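Local coordinates for protein periplasmic beta-glucosidase (Pseudomonas aeruginosa, PDB 6R5T) that probably hydrolyses terminal, non-reducing beta-D-glucosyl residues with release of beta-D-glucose, as a periplasmic member of glycosyl hydrolase family 3, at residues Q406-Y411 with G545-A550; R24-G29 with N288-S293; P207-V212 with Q244-K249; F610-S615 with G719-Q724; R465-A470 with K507-P512. The protein carries 1 engineered substitution. All coordinates share one frame; numbering follows the deposited sequence.

Contact 1: residues Q406-Y411 with G545-A550; sequences QAVTVY and GGNAIA
In the alpha/beta C-terminal domain of this family 3 glycosidase, the N-terminal ends of helices 410-418 and 545-553 meet, and Gly-546, having no side chain, allows a very close approach. Backbone polar contacts come first. Gly-546 N, in the first turn of its helix, donates to Val-408 O at 2.9 Å; the bond is bent, 138° at the hydrogen, with the N-H arriving above the carbonyl plane. Beside it Gly-546 CA lies 3.3 Å from Thr-409 O, a CA-H...O contact, and 3.9 Å from Val-410 CA. The carbonyl oxygens of Val-408 and Thr-409 occupy the space beside Gly-546 CA where a side chain would begin. Thr-409 itself turns away and caps its own helix, OG1 bonding Gln-412 N.

Side-chain packing flanks this seam. Val-408 crosses Asn-547 at about a right angle, CG2 lying 3.6 Å from ND2, while the amide itself is bonded to Glu-544 and Asn-416. Val-410 CG2, anti to its carbonyl carbon, makes an apolar contact with Ile-549 CD1 at 3.8 Å; both residues also pack on strand 513-518, tying the helix ends to the central sheet.

A water completes the join, donating to both helices: 2.9 Å to Val-410 O and 2.7 Å to Gly-546 O.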
# COMPACT_ATOMS: atom_id res chain seq x y z
N GLN A 406 -26.55 -22.71 -18.89
CA GLN A 406 -25.86 -23.26 -20.05
C GLN A 406 -24.43 -23.67 -19.68
O GLN A 406 -23.76 -24.23 -20.54
CB GLN A 406 -25.87 -22.26 -21.21
CG GLN A 406 -27.27 -22.10 -21.80
CD GLN A 406 -27.32 -21.12 -22.94
OE1 GLN A 406 -26.67 -20.07 -22.97
NE2 GLN A 406 -28.06 -21.52 -23.97
N ALA A 407 -23.98 -23.32 -18.47
CA ALA A 407 -22.57 -23.55 -18.08
C ALA A 407 -22.34 -24.99 -17.61
O ALA A 407 -23.23 -25.63 -17.01
CB ALA A 407 -22.16 -22.55 -17.04
N VAL A 408 -21.11 -25.47 -17.84
CA VAL A 408 -20.69 -26.82 -17.41
C VAL A 408 -19.97 -26.70 -16.06
O VAL A 408 -18.85 -26.12 -16.04
CB VAL A 408 -19.82 -27.49 -18.47
CG1 VAL A 408 -19.44 -28.90 -18.03
CG2 VAL A 408 -20.45 -27.48 -19.84
N THR A 409 -20.55 -27.23 -15.01
CA THR A 409 -19.89 -27.28 -13.69
C THR A 409 -18.70 -28.25 -13.67
O THR A 409 -18.54 -29.08 -14.56
CB THR A 409 -20.87 -27.65 -12.58
OG1 THR A 409 -21.21 -29.03 -12.79
CG2 THR A 409 -22.11 -26.78 -12.55
N VAL A 410 -17.86 -28.11 -12.66
CA VAL A 410 -16.75 -29.08 -12.49
C VAL A 410 -17.35 -30.47 -12.33
O VAL A 410 -16.89 -31.38 -13.03
CB VAL A 410 -15.84 -28.72 -11.32
CG1 VAL A 410 -14.85 -29.83 -11.06
CG2 VAL A 410 -15.17 -27.39 -11.59
N TYR A 411 -18.37 -30.62 -11.50
CA TYR A 411 -19.03 -31.94 -11.36
C TYR A 411 -19.46 -32.48 -12.72
O TYR A 411 -19.20 -33.63 -13.09
CB TYR A 411 -20.19 -31.86 -10.38
CG TYR A 411 -20.85 -33.21 -10.23
CD1 TYR A 411 -21.83 -33.61 -11.11
CD2 TYR A 411 -20.42 -34.07 -9.24
CE1 TYR A 411 -22.43 -34.85 -10.98
CE2 TYR A 411 -21.00 -35.32 -9.10
CZ TYR A 411 -21.96 -35.72 -10.01
OH TYR A 411 -22.54 -36.95 -9.88
N GLY A 545 -16.13 -24.26 -18.59
CA GLY A 545 -15.07 -24.44 -17.60
C GLY A 545 -14.95 -25.88 -17.12
O GLY A 545 -13.86 -26.42 -17.05
N GLY A 546 -16.05 -26.50 -16.76
CA GLY A 546 -15.99 -27.84 -16.16
C GLY A 546 -15.46 -28.85 -17.16
O GLY A 546 -14.76 -29.77 -16.74
N ASN A 547 -15.74 -28.70 -18.44
CA ASN A 547 -15.20 -29.64 -19.45
C ASN A 547 -13.70 -29.41 -19.65
O ASN A 547 -12.92 -30.39 -19.69
CB ASN A 547 -15.92 -29.52 -20.78
CG ASN A 547 -17.25 -30.24 -20.82
OD1 ASN A 547 -17.42 -31.29 -20.19
ND2 ASN A 547 -18.20 -29.67 -21.60
N ALA A 548 -13.24 -28.16 -19.66
CA ALA A 548 -11.81 -27.86 -19.81
C ALA A 548 -11.05 -28.38 -18.57
O ALA A 548 -9.93 -28.91 -18.69
CB ALA A 548 -11.61 -26.40 -20.06
N ILE A 549 -11.64 -28.22 -17.39
CA ILE A 549 -11.02 -28.69 -16.13
C ILE A 549 -10.91 -30.22 -16.15
O ILE A 549 -9.83 -30.76 -15.89
CB ILE A 549 -11.77 -28.13 -14.92
CG1 ILE A 549 -11.63 -26.61 -14.84
CG2 ILE A 549 -11.30 -28.81 -13.66
CD1 ILE A 549 -12.56 -25.98 -13.90
N ALA A 550 -11.98 -30.93 -16.52
CA ALA A 550 -11.89 -32.39 -16.65
C ALA A 550 -10.85 -32.78 -17.70
O ALA A 550 -10.15 -33.76 -17.46
CB ALA A 550 -13.25 -32.97 -16.94
O HOH W 1 -14.33 -30.77 -14.22

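Contact 2: residues R24-G29 with N288-S293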
# COMPACT_ATOMS: atom_id res chain seq x y z
N ARG A 24 -25.45 12.09 -24.58
CA ARG A 24 -26.19 11.41 -23.51
C ARG A 24 -26.18 9.91 -23.74
O ARG A 24 -26.67 9.44 -24.78
CB ARG A 24 -27.61 11.93 -23.48
CG ARG A 24 -28.40 11.43 -22.30
CD ARG A 24 -29.71 12.16 -22.22
NE ARG A 24 -30.56 11.65 -21.17
CZ ARG A 24 -31.86 11.44 -21.26
NH1 ARG A 24 -32.49 11.70 -22.39
NH2 ARG A 24 -32.54 10.97 -20.22
N LEU A 25 -25.57 9.18 -22.78
CA LEU A 25 -25.50 7.71 -22.81
C LEU A 25 -26.30 7.18 -21.63
O LEU A 25 -25.98 7.53 -20.49
CB LEU A 25 -24.03 7.33 -22.69
CG LEU A 25 -23.73 5.87 -22.41
CD1 LEU A 25 -24.23 5.00 -23.53
CD2 LEU A 25 -22.21 5.68 -22.22
N VAL A 26 -27.33 6.39 -21.90
CA VAL A 26 -28.27 5.97 -20.83
C VAL A 26 -28.61 4.50 -20.97
O VAL A 26 -28.45 3.92 -22.03
CB VAL A 26 -29.56 6.82 -20.85
CG1 VAL A 26 -29.30 8.21 -20.38
CG2 VAL A 26 -30.17 6.82 -22.23
N SER A 27 -29.12 3.94 -19.88
CA SER A 27 -29.63 2.55 -19.84
C SER A 27 -31.08 2.60 -19.37
O SER A 27 -31.42 3.47 -18.56
CB SER A 27 -28.84 1.68 -18.90
OG SER A 27 -28.80 2.25 -17.61
N VAL A 28 -31.85 1.61 -19.75
CA VAL A 28 -33.22 1.41 -19.20
C VAL A 28 -33.06 1.03 -17.73
O VAL A 28 -32.25 0.13 -17.41
CB VAL A 28 -34.01 0.36 -19.96
CG1 VAL A 28 -35.37 0.15 -19.32
CG2 VAL A 28 -34.15 0.73 -21.39
N GLY A 29 -33.78 1.70 -16.87
CA GLY A 29 -33.68 1.46 -15.42
C GLY A 29 -34.69 2.29 -14.67
O GLY A 29 -35.47 3.03 -15.28
N ASN A 288 -25.30 8.08 -17.78
CA ASN A 288 -26.48 7.87 -16.92
C ASN A 288 -26.92 9.08 -16.09
O ASN A 288 -28.11 9.17 -15.90
CB ASN A 288 -26.32 6.59 -16.11
CG ASN A 288 -27.57 5.74 -16.23
OD1 ASN A 288 -28.12 5.48 -17.32
ND2 ASN A 288 -28.09 5.42 -15.06
N ASP A 289 -26.07 9.98 -15.58
CA ASP A 289 -26.55 10.95 -14.55
C ASP A 289 -27.27 12.16 -15.18
O ASP A 289 -27.91 12.91 -14.42
CB ASP A 289 -25.47 11.35 -13.55
CG ASP A 289 -24.25 11.98 -14.15
OD1 ASP A 289 -24.43 12.76 -15.10
OD2 ASP A 289 -23.13 11.74 -13.60
N ASP A 290 -27.20 12.30 -16.50
CA ASP A 290 -27.89 13.36 -17.28
C ASP A 290 -27.43 14.77 -16.91
O ASP A 290 -28.10 15.71 -17.30
CB ASP A 290 -29.40 13.22 -17.15
CG ASP A 290 -29.94 12.05 -17.94
OD1 ASP A 290 -29.20 11.48 -18.77
OD2 ASP A 290 -31.09 11.70 -17.69
N LEU A 291 -26.28 14.93 -16.28
CA LEU A 291 -25.83 16.28 -15.92
C LEU A 291 -25.56 17.10 -17.18
O LEU A 291 -25.85 18.29 -17.17
CB LEU A 291 -24.59 16.23 -15.03
CG LEU A 291 -24.89 16.35 -13.54
CD1 LEU A 291 -25.80 15.24 -13.08
CD2 LEU A 291 -23.61 16.34 -12.71
N TYR A 292 -25.04 16.49 -18.24
CA TYR A 292 -24.70 17.27 -19.45
C TYR A 292 -25.99 17.88 -20.05
O TYR A 292 -26.00 19.07 -20.38
CB TYR A 292 -23.98 16.44 -20.51
CG TYR A 292 -22.49 16.28 -20.33
CD1 TYR A 292 -21.89 16.43 -19.08
CD2 TYR A 292 -21.69 15.92 -21.39
CE1 TYR A 292 -20.52 16.30 -18.94
CE2 TYR A 292 -20.32 15.78 -21.26
CZ TYR A 292 -19.73 16.00 -20.04
OH TYR A 292 -18.39 15.85 -19.88
N SER A 293 -27.02 17.07 -20.21
CA SER A 293 -28.29 17.57 -20.78
C SER A 293 -28.91 18.62 -19.86
O SER A 293 -29.56 19.54 -20.36
CB SER A 293 -29.23 16.44 -21.01
OG SER A 293 -28.76 15.62 -22.07
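Arg-24 leaves strand 24-26 with CG anti to the backbone N (chi1 -173°) and stays extended to NE, so its guanidinium reaches Asp-290, whose CG stands beside its own N (chi1 -73°). The setting is the TIM-barrel-like N-terminal domain, where the first strand lies next to the last, 286-287, and the loop leading into helix 291-301 folds back along it.

The salt bridge is a side-on, two-nitrogen grip. NE donates to Asp-290 OD1 at 2.8 Å, nearly straight and within the guanidinium plane, and NH2 reaches OD2 at 3.0 Å along a more bent path. Both nitrogens meet the carboxylate from above its plane, and the two flat groups stand 65° apart. The ion pair is part of a wider network, since Arg-24 NH1 also bridges to Asp-40 and Asp-290 OD2 also bonds His-32. Against the same carboxylate, Val-26 CG1 packs 3.6 Å from Asp-290 OD1, and the hydroxyl of Ser-293 lies beside Arg-24 CD.

Further along, the backbone continues the strand pairing. Asn-288 N donates to Leu-25 O at 2.8 Å, almost along the C=O axis. Asp-289 OD1 takes Leu-291 N in an Asx turn that leads into the helix. Asn-288 and Ser-27 both pack on Phe-50, a residue of the sugar pocket, and the Ser-27 side chain is about 6 Å from the bound galactose. There Asn-288 OD1 accepts from Ser-27 N at 3.2 Å, again close to the C=O axis, with Ser-27 OG 3.3 Å from the same OD1, a weak bond at best.

Contact 3: residues P207-V212 with Q244-K249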
# COMPACT_ATOMS: atom_id res chain seq x y z
N PRO A 207 -0.43 0.32 -21.08
CA PRO A 207 -1.53 -0.46 -21.66
C PRO A 207 -2.63 0.38 -22.32
O PRO A 207 -3.17 -0.03 -23.34
CB PRO A 207 -2.08 -1.25 -20.49
CG PRO A 207 -0.87 -1.33 -19.56
CD PRO A 207 -0.20 0.03 -19.66
N TYR A 208 -2.88 1.55 -21.76
CA TYR A 208 -3.91 2.44 -22.37
C TYR A 208 -3.37 2.99 -23.68
O TYR A 208 -4.12 3.01 -24.67
CB TYR A 208 -4.34 3.57 -21.45
CG TYR A 208 -4.71 3.14 -20.07
CD1 TYR A 208 -5.90 2.53 -19.75
CD2 TYR A 208 -3.86 3.45 -19.04
CE1 TYR A 208 -6.18 2.11 -18.46
CE2 TYR A 208 -4.13 3.07 -17.73
CZ TYR A 208 -5.29 2.40 -17.43
OH TYR A 208 -5.57 2.06 -16.12
N LYS A 209 -2.09 3.38 -23.70
CA LYS A 209 -1.48 3.85 -24.95
C LYS A 209 -1.47 2.73 -26.00
O LYS A 209 -1.66 3.02 -27.20
CB LYS A 209 -0.07 4.39 -24.68
CG LYS A 209 0.56 5.02 -25.91
CD LYS A 209 1.86 5.66 -25.59
CE LYS A 209 2.30 6.53 -26.75
NZ LYS A 209 2.58 5.72 -27.96
N ALA A 210 -1.21 1.48 -25.61
CA ALA A 210 -1.22 0.35 -26.56
C ALA A 210 -2.60 0.23 -27.20
O ALA A 210 -2.71 -0.08 -28.42
CB ALA A 210 -0.90 -0.93 -25.83
N ALA A 211 -3.67 0.43 -26.41
CA ALA A 211 -5.03 0.34 -26.95
C ALA A 211 -5.24 1.49 -27.96
O ALA A 211 -5.80 1.25 -29.03
CB ALA A 211 -6.04 0.38 -25.84
N VAL A 212 -4.85 2.70 -27.59
CA VAL A 212 -4.98 3.90 -28.47
C VAL A 212 -4.21 3.63 -29.77
O VAL A 212 -4.77 3.82 -30.91
CB VAL A 212 -4.49 5.16 -27.77
CG1 VAL A 212 -4.37 6.32 -28.75
CG2 VAL A 212 -5.39 5.54 -26.63
N GLN A 244 -3.25 15.51 -26.86
CA GLN A 244 -2.10 16.26 -27.39
C GLN A 244 -0.87 15.35 -27.51
O GLN A 244 -0.23 15.34 -28.58
CB GLN A 244 -1.94 17.55 -26.60
CG GLN A 244 -3.17 18.45 -26.74
CD GLN A 244 -3.23 19.66 -25.83
OE1 GLN A 244 -2.51 19.76 -24.84
NE2 GLN A 244 -4.12 20.58 -26.15
N GLN A 245 -0.54 14.56 -26.49
CA GLN A 245 0.70 13.75 -26.53
C GLN A 245 0.47 12.45 -27.29
O GLN A 245 1.29 12.09 -28.13
CB GLN A 245 1.17 13.42 -25.13
CG GLN A 245 2.61 13.79 -24.90
CD GLN A 245 2.63 15.02 -24.03
OE1 GLN A 245 1.96 15.06 -22.98
NE2 GLN A 245 3.41 16.01 -24.44
N TRP A 246 -0.63 11.74 -27.04
CA TRP A 246 -0.83 10.41 -27.62
C TRP A 246 -1.58 10.47 -28.94
O TRP A 246 -1.62 9.43 -29.63
CB TRP A 246 -1.59 9.51 -26.64
CG TRP A 246 -0.80 9.10 -25.44
CD1 TRP A 246 0.51 9.36 -25.14
CD2 TRP A 246 -1.30 8.27 -24.39
NE1 TRP A 246 0.85 8.74 -23.96
CE2 TRP A 246 -0.25 8.08 -23.46
CE3 TRP A 246 -2.54 7.68 -24.13
CZ2 TRP A 246 -0.41 7.32 -22.30
CZ3 TRP A 246 -2.70 6.92 -22.99
CH2 TRP A 246 -1.64 6.71 -22.10
N GLY A 247 -2.23 11.59 -29.23
CA GLY A 247 -2.87 11.73 -30.55
C GLY A 247 -4.18 10.98 -30.65
O GLY A 247 -4.61 10.68 -31.76
N PHE A 248 -4.85 10.67 -29.52
CA PHE A 248 -6.13 9.92 -29.59
C PHE A 248 -7.18 10.78 -30.29
O PHE A 248 -7.30 11.96 -29.90
CB PHE A 248 -6.61 9.59 -28.19
CG PHE A 248 -7.94 8.89 -28.12
CD1 PHE A 248 -8.14 7.66 -28.74
CD2 PHE A 248 -8.98 9.46 -27.40
CE1 PHE A 248 -9.36 7.04 -28.63
CE2 PHE A 248 -10.20 8.81 -27.30
CZ PHE A 248 -10.37 7.59 -27.87
N LYS A 249 -7.85 10.21 -31.30
CA LYS A 249 -8.85 10.95 -32.12
C LYS A 249 -10.28 10.48 -31.86
O LYS A 249 -11.19 10.90 -32.60
CB LYS A 249 -8.56 10.75 -33.60
CG LYS A 249 -7.15 11.11 -34.01
CD LYS A 249 -6.87 12.56 -33.80
CE LYS A 249 -6.62 13.29 -35.12
NZ LYS A 249 -6.78 14.76 -34.97
O HOH W 2 0.17 7.29 -29.32
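Trp-246, at the C-terminal end of helix 235-245, lays its indole against helix 206-213, joining two neighbouring helices on the outside of the TIM-barrel-like domain. The tight part is the lysine-tryptophan stack. Lys-209 starts with CG anti to the backbone N and runs extended over one indole face. Its CB sits 3.7 Å from the centroid of the six-membered ring in a CH-pi contact, and CD passes 3.6 Å from NE1 of Trp-246. Tyr-208 CB adds a touch at 4.0 Å from Trp-246 CZ3, while its hydroxyl is turned to Asp-128 and Leu-180 N. Deeper down, Val-212 crosses Phe-248 at about a right angle, CG1 4.0 Å from CD1, and both also pack on Leu-242.

The solvent side is looser. The lysine chain bends at its last torsion, and NZ ends far from the five-membered ring, a long cation-pi approach and at most a weak attraction. A water there accepts from Lys-209 NZ at 3.2 Å and donates to Trp-246 O at 2.8 Å.

Since NZ also forms a salt bridge with Asp-213, the charge is held mainly by polar partners, so the hold on the indole probably comes mostly from the methylenes, by dispersion and CH-pi contact, with little from the charge.

Contact 4: residues F610-S615 with G719-Q724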
# COMPACT_ATOMS: atom_id res chain seq x y z
N PHE A 610 5.48 -14.73 -10.33
CA PHE A 610 5.09 -14.39 -11.71
C PHE A 610 5.71 -15.37 -12.68
O PHE A 610 6.92 -15.69 -12.57
CB PHE A 610 5.57 -12.99 -12.02
CG PHE A 610 5.18 -12.52 -13.39
CD1 PHE A 610 3.93 -11.95 -13.65
CD2 PHE A 610 6.09 -12.61 -14.44
CE1 PHE A 610 3.64 -11.47 -14.92
CE2 PHE A 610 5.79 -12.12 -15.70
CZ PHE A 610 4.57 -11.58 -15.95
N GLY A 611 4.91 -15.90 -13.58
CA GLY A 611 5.36 -16.83 -14.62
C GLY A 611 5.41 -18.28 -14.15
O GLY A 611 5.81 -19.13 -14.97
N TYR A 612 4.96 -18.58 -12.93
CA TYR A 612 5.00 -19.96 -12.37
C TYR A 612 3.87 -20.80 -12.95
O TYR A 612 2.71 -20.37 -13.05
CB TYR A 612 4.90 -19.93 -10.86
CG TYR A 612 4.96 -21.27 -10.20
CD1 TYR A 612 6.13 -21.97 -10.06
CD2 TYR A 612 3.80 -21.84 -9.75
CE1 TYR A 612 6.14 -23.21 -9.43
CE2 TYR A 612 3.78 -23.08 -9.15
CZ TYR A 612 4.94 -23.75 -8.96
OH TYR A 612 4.85 -24.98 -8.35
N GLY A 613 4.22 -22.05 -13.24
CA GLY A 613 3.17 -23.05 -13.50
C GLY A 613 3.79 -24.34 -13.96
O GLY A 613 4.83 -24.29 -14.69
N LEU A 614 3.24 -25.44 -13.48
CA LEU A 614 3.86 -26.77 -13.70
C LEU A 614 3.19 -27.44 -14.90
O LEU A 614 2.29 -26.92 -15.55
CB LEU A 614 3.67 -27.62 -12.44
CG LEU A 614 4.23 -27.03 -11.14
CD1 LEU A 614 3.94 -27.99 -10.01
CD2 LEU A 614 5.72 -26.79 -11.27
N SER A 615 3.69 -28.64 -15.18
CA SER A 615 3.29 -29.47 -16.33
C SER A 615 3.28 -30.92 -15.88
O SER A 615 3.98 -31.25 -14.94
CB SER A 615 4.27 -29.27 -17.48
OG SER A 615 4.01 -30.07 -18.63
N GLY A 719 14.14 -18.00 -18.57
CA GLY A 719 13.72 -19.18 -17.80
C GLY A 719 12.23 -19.44 -17.98
O GLY A 719 11.55 -18.76 -18.76
N LEU A 720 11.77 -20.47 -17.28
CA LEU A 720 10.34 -20.88 -17.35
C LEU A 720 9.49 -20.28 -16.23
O LEU A 720 8.28 -20.55 -16.19
CB LEU A 720 10.30 -22.41 -17.33
CG LEU A 720 11.10 -23.08 -18.43
CD1 LEU A 720 10.90 -24.58 -18.37
CD2 LEU A 720 10.73 -22.58 -19.83
N ASP A 721 10.08 -19.42 -15.40
CA ASP A 721 9.33 -18.50 -14.53
C ASP A 721 10.29 -17.38 -14.12
O ASP A 721 11.48 -17.45 -14.38
CB ASP A 721 8.60 -19.20 -13.37
CG ASP A 721 9.47 -19.89 -12.38
OD1 ASP A 721 10.39 -19.25 -11.90
OD2 ASP A 721 9.21 -21.07 -12.09
N SER A 722 9.80 -16.38 -13.43
CA SER A 722 10.60 -15.21 -13.03
C SER A 722 11.61 -15.55 -11.93
O SER A 722 12.55 -14.73 -11.74
CB SER A 722 9.71 -14.07 -12.65
OG SER A 722 9.00 -14.32 -11.45
N ALA A 723 11.44 -16.65 -11.21
CA ALA A 723 12.36 -17.07 -10.13
C ALA A 723 13.44 -18.04 -10.59
O ALA A 723 14.38 -18.24 -9.80
CB ALA A 723 11.56 -17.70 -9.03
N GLN A 724 13.26 -18.74 -11.70
CA GLN A 724 14.14 -19.86 -12.14
C GLN A 724 14.79 -19.45 -13.46
O GLN A 724 14.41 -19.94 -14.52
CB GLN A 724 13.38 -21.17 -12.27
CG GLN A 724 12.74 -21.59 -10.95
CD GLN A 724 12.20 -22.99 -11.04
OE1 GLN A 724 12.92 -23.97 -10.80
NE2 GLN A 724 10.94 -23.11 -11.45
O HOH W 3 7.12 -22.61 -13.29
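Ser-722 and Asp-721 both point from the hairpin turn between strands 712-719 and 725-732 into the loop 610-615, where the fibronectin type III-like domain meets the C-terminal domain of the hydrolase. Ser-722 OG occupies the crowded position between its own N and carbonyl carbon (chi1 69°), which lets one residue bond Phe-610 O twice. The hydroxyl donates at 2.7 Å on a lone pair, and Ser-722 N donates at 3.1 Å, also in the carbonyl plane. The Phe-610 ring meets Ser-722 CB at its edge and is stacked on Tyr-578.

Asp-721 and Tyr-612 lie side by side, pointing the same way, with carboxylate and ring planes 45° apart; OD2 sits at the ring edge, 3.8 Å from CD1. Asp-721 CB presses to 3.2 Å from Gly-611 O. The carboxylate is held within its own turn, OD1 accepting from Ala-723 N in an Asx turn and OD2 from Gln-724 NE2 at 2.8 Å. A water links OD2 to Gly-613 N.

Two acceptors, Gly-611 O and Leu-720 O, face each other at 3.1 Å. Gln-656 NE2 bonds the first and Lys-562 NZ the second, so the repulsion expected between them is probably offset by donors from both domains.

Contact 5: residues R465-A470 with K507-P512; sequences RTARDA and KATGKP
Two helix-to-strand turns lie side by side at the edge of the alpha/beta C-terminal domain: helix 456-468 running into strand 472-478, and helix 497-508 running into strand 513-518. The two strands are parallel neighbours, so the second helix belongs to the beta-alpha-beta crossover between them.

Polar contact across the turns rests on Lys-511. Its CG stands beside the backbone N (chi1 -64°) and the chain bends at chi2 (-67°), then runs straight to the amine. NZ donates to Ala-470 O at 2.8 Å, nearly along the C=O axis.

Van der Waals packing is slighter. The lysine methylenes run along the C-terminal end of the first helix: Lys-511 CG lies 3.6 Å and CE 3.5 Å from Ala-467 O, the oxygen that accepts from Ala-470 N at 2.9 Å. Ala-467 CB meets Thr-509 CG2 at 4.3 Å, and both Ala-467 and Lys-511 rest on Val-473 of strand 472-478.

Bonds within the second turn fix the backbone from which the lysine springs. Thr-509 OG1 accepts from Lys-511 N at 3.2 Å in an ST turn, and the same hydroxyl is bonded to Leu-506 O. Gly-510 between them is the first residue to leave helical angles, with positive phi.

The ammonium thus comes to the carboxyl end of helix 456-468, where Arg-468 O also lies 4.0 Å from NZ. Carbonyl oxygens point there, and the C-terminal end of the helix dipole carries partial negative charge, so a positive charge at this spot is probably stabilised without a carboxylate partner in the two turns.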
# COMPACT_ATOMS: atom_id res chain seq x y z
N ARG A 465 -18.09 -38.80 5.16
CA ARG A 465 -18.61 -40.10 4.71
C ARG A 465 -18.36 -40.34 3.24
O ARG A 465 -18.06 -41.46 2.85
CB ARG A 465 -20.14 -40.21 4.89
CG ARG A 465 -20.54 -40.31 6.33
CD ARG A 465 -22.02 -40.62 6.47
NE ARG A 465 -22.88 -39.54 6.02
CZ ARG A 465 -23.64 -39.59 4.94
NH1 ARG A 465 -23.62 -40.65 4.15
NH2 ARG A 465 -24.41 -38.57 4.63
N THR A 466 -18.56 -39.31 2.40
CA THR A 466 -18.37 -39.42 0.96
C THR A 466 -16.89 -39.70 0.69
O THR A 466 -16.59 -40.60 -0.08
CB THR A 466 -18.89 -38.11 0.33
OG1 THR A 466 -20.24 -37.99 0.75
CG2 THR A 466 -18.77 -38.12 -1.17
N ALA A 467 -15.98 -38.97 1.35
CA ALA A 467 -14.53 -39.14 1.10
C ALA A 467 -14.09 -40.56 1.51
O ALA A 467 -13.36 -41.25 0.75
CB ALA A 467 -13.76 -38.09 1.84
N ARG A 468 -14.62 -41.04 2.62
CA ARG A 468 -14.26 -42.38 3.16
C ARG A 468 -14.72 -43.47 2.19
O ARG A 468 -14.11 -44.54 2.14
CB ARG A 468 -14.90 -42.54 4.52
CG ARG A 468 -14.25 -41.79 5.66
CD ARG A 468 -15.14 -41.92 6.87
NE ARG A 468 -14.87 -40.89 7.84
CZ ARG A 468 -15.77 -40.30 8.57
NH1 ARG A 468 -17.05 -40.64 8.46
NH2 ARG A 468 -15.39 -39.40 9.46
N ASP A 469 -15.72 -43.21 1.37
CA ASP A 469 -16.26 -44.20 0.43
C ASP A 469 -15.57 -44.10 -0.92
O ASP A 469 -16.01 -44.77 -1.85
CB ASP A 469 -17.77 -44.00 0.30
CG ASP A 469 -18.48 -45.26 -0.16
OD1 ASP A 469 -18.11 -46.35 0.34
OD2 ASP A 469 -19.38 -45.13 -1.03
N ALA A 470 -14.55 -43.25 -1.06
CA ALA A 470 -13.95 -42.98 -2.38
C ALA A 470 -12.48 -43.41 -2.41
O ALA A 470 -11.93 -43.60 -1.34
CB ALA A 470 -14.09 -41.52 -2.72
N LYS A 507 -8.26 -33.77 4.52
CA LYS A 507 -6.84 -34.21 4.56
C LYS A 507 -6.71 -35.33 5.59
O LYS A 507 -5.97 -36.32 5.31
CB LYS A 507 -5.98 -33.01 4.95
CG LYS A 507 -4.50 -33.28 5.19
CD LYS A 507 -3.78 -33.80 3.99
CE LYS A 507 -2.31 -34.09 4.28
NZ LYS A 507 -1.62 -34.49 3.04
N ALA A 508 -7.41 -35.19 6.71
CA ALA A 508 -7.28 -36.13 7.86
C ALA A 508 -7.85 -37.52 7.51
O ALA A 508 -7.52 -38.51 8.20
CB ALA A 508 -7.94 -35.52 9.06
N THR A 509 -8.54 -37.68 6.40
CA THR A 509 -9.04 -39.01 5.94
C THR A 509 -7.93 -39.87 5.34
O THR A 509 -8.15 -41.08 5.13
CB THR A 509 -10.15 -38.92 4.89
OG1 THR A 509 -9.65 -38.40 3.64
CG2 THR A 509 -11.33 -38.15 5.43
N GLY A 510 -6.84 -39.24 4.92
CA GLY A 510 -5.75 -39.91 4.21
C GLY A 510 -6.02 -40.16 2.74
O GLY A 510 -5.16 -40.73 2.13
N LYS A 511 -7.18 -39.79 2.19
CA LYS A 511 -7.46 -39.98 0.76
C LYS A 511 -6.59 -38.98 -0.00
O LYS A 511 -6.41 -37.86 0.49
CB LYS A 511 -8.95 -39.78 0.48
CG LYS A 511 -9.83 -40.80 1.16
CD LYS A 511 -9.65 -42.15 0.65
CE LYS A 511 -10.48 -43.13 1.46
NZ LYS A 511 -10.31 -44.45 0.84
N PRO A 512 -6.06 -39.34 -1.19
CA PRO A 512 -5.38 -38.37 -2.05
C PRO A 512 -6.30 -37.16 -2.26
O PRO A 512 -7.48 -37.36 -2.49
CB PRO A 512 -5.13 -39.13 -3.34
CG PRO A 512 -5.06 -40.58 -2.90
CD PRO A 512 -6.06 -40.69 -1.78

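Overall arrangement
Contacts 2 and 3 both belong to the TIM-barrel-like domain, contact 3 nested inside the chain loop that contact 2 closes, their centres 26 Å apart. Contact 2 is buried near the sugar pocket and relies on charge and strand-edge bonds; contact 3, partly exposed, joins outer helices by aliphatic-aromatic stacking. Contacts 1 and 5 share the alpha/beta domain and strand 513-518, which contact 1 packs on and contact 5 leads into. Contact 1 is buried and joins helix N-termini through backbone and water; contact 5, nearer the surface, places a lysine at a helix C-terminus. Contact 4, also buried, links that domain to the fibronectin-like one, largely through loop polar groups.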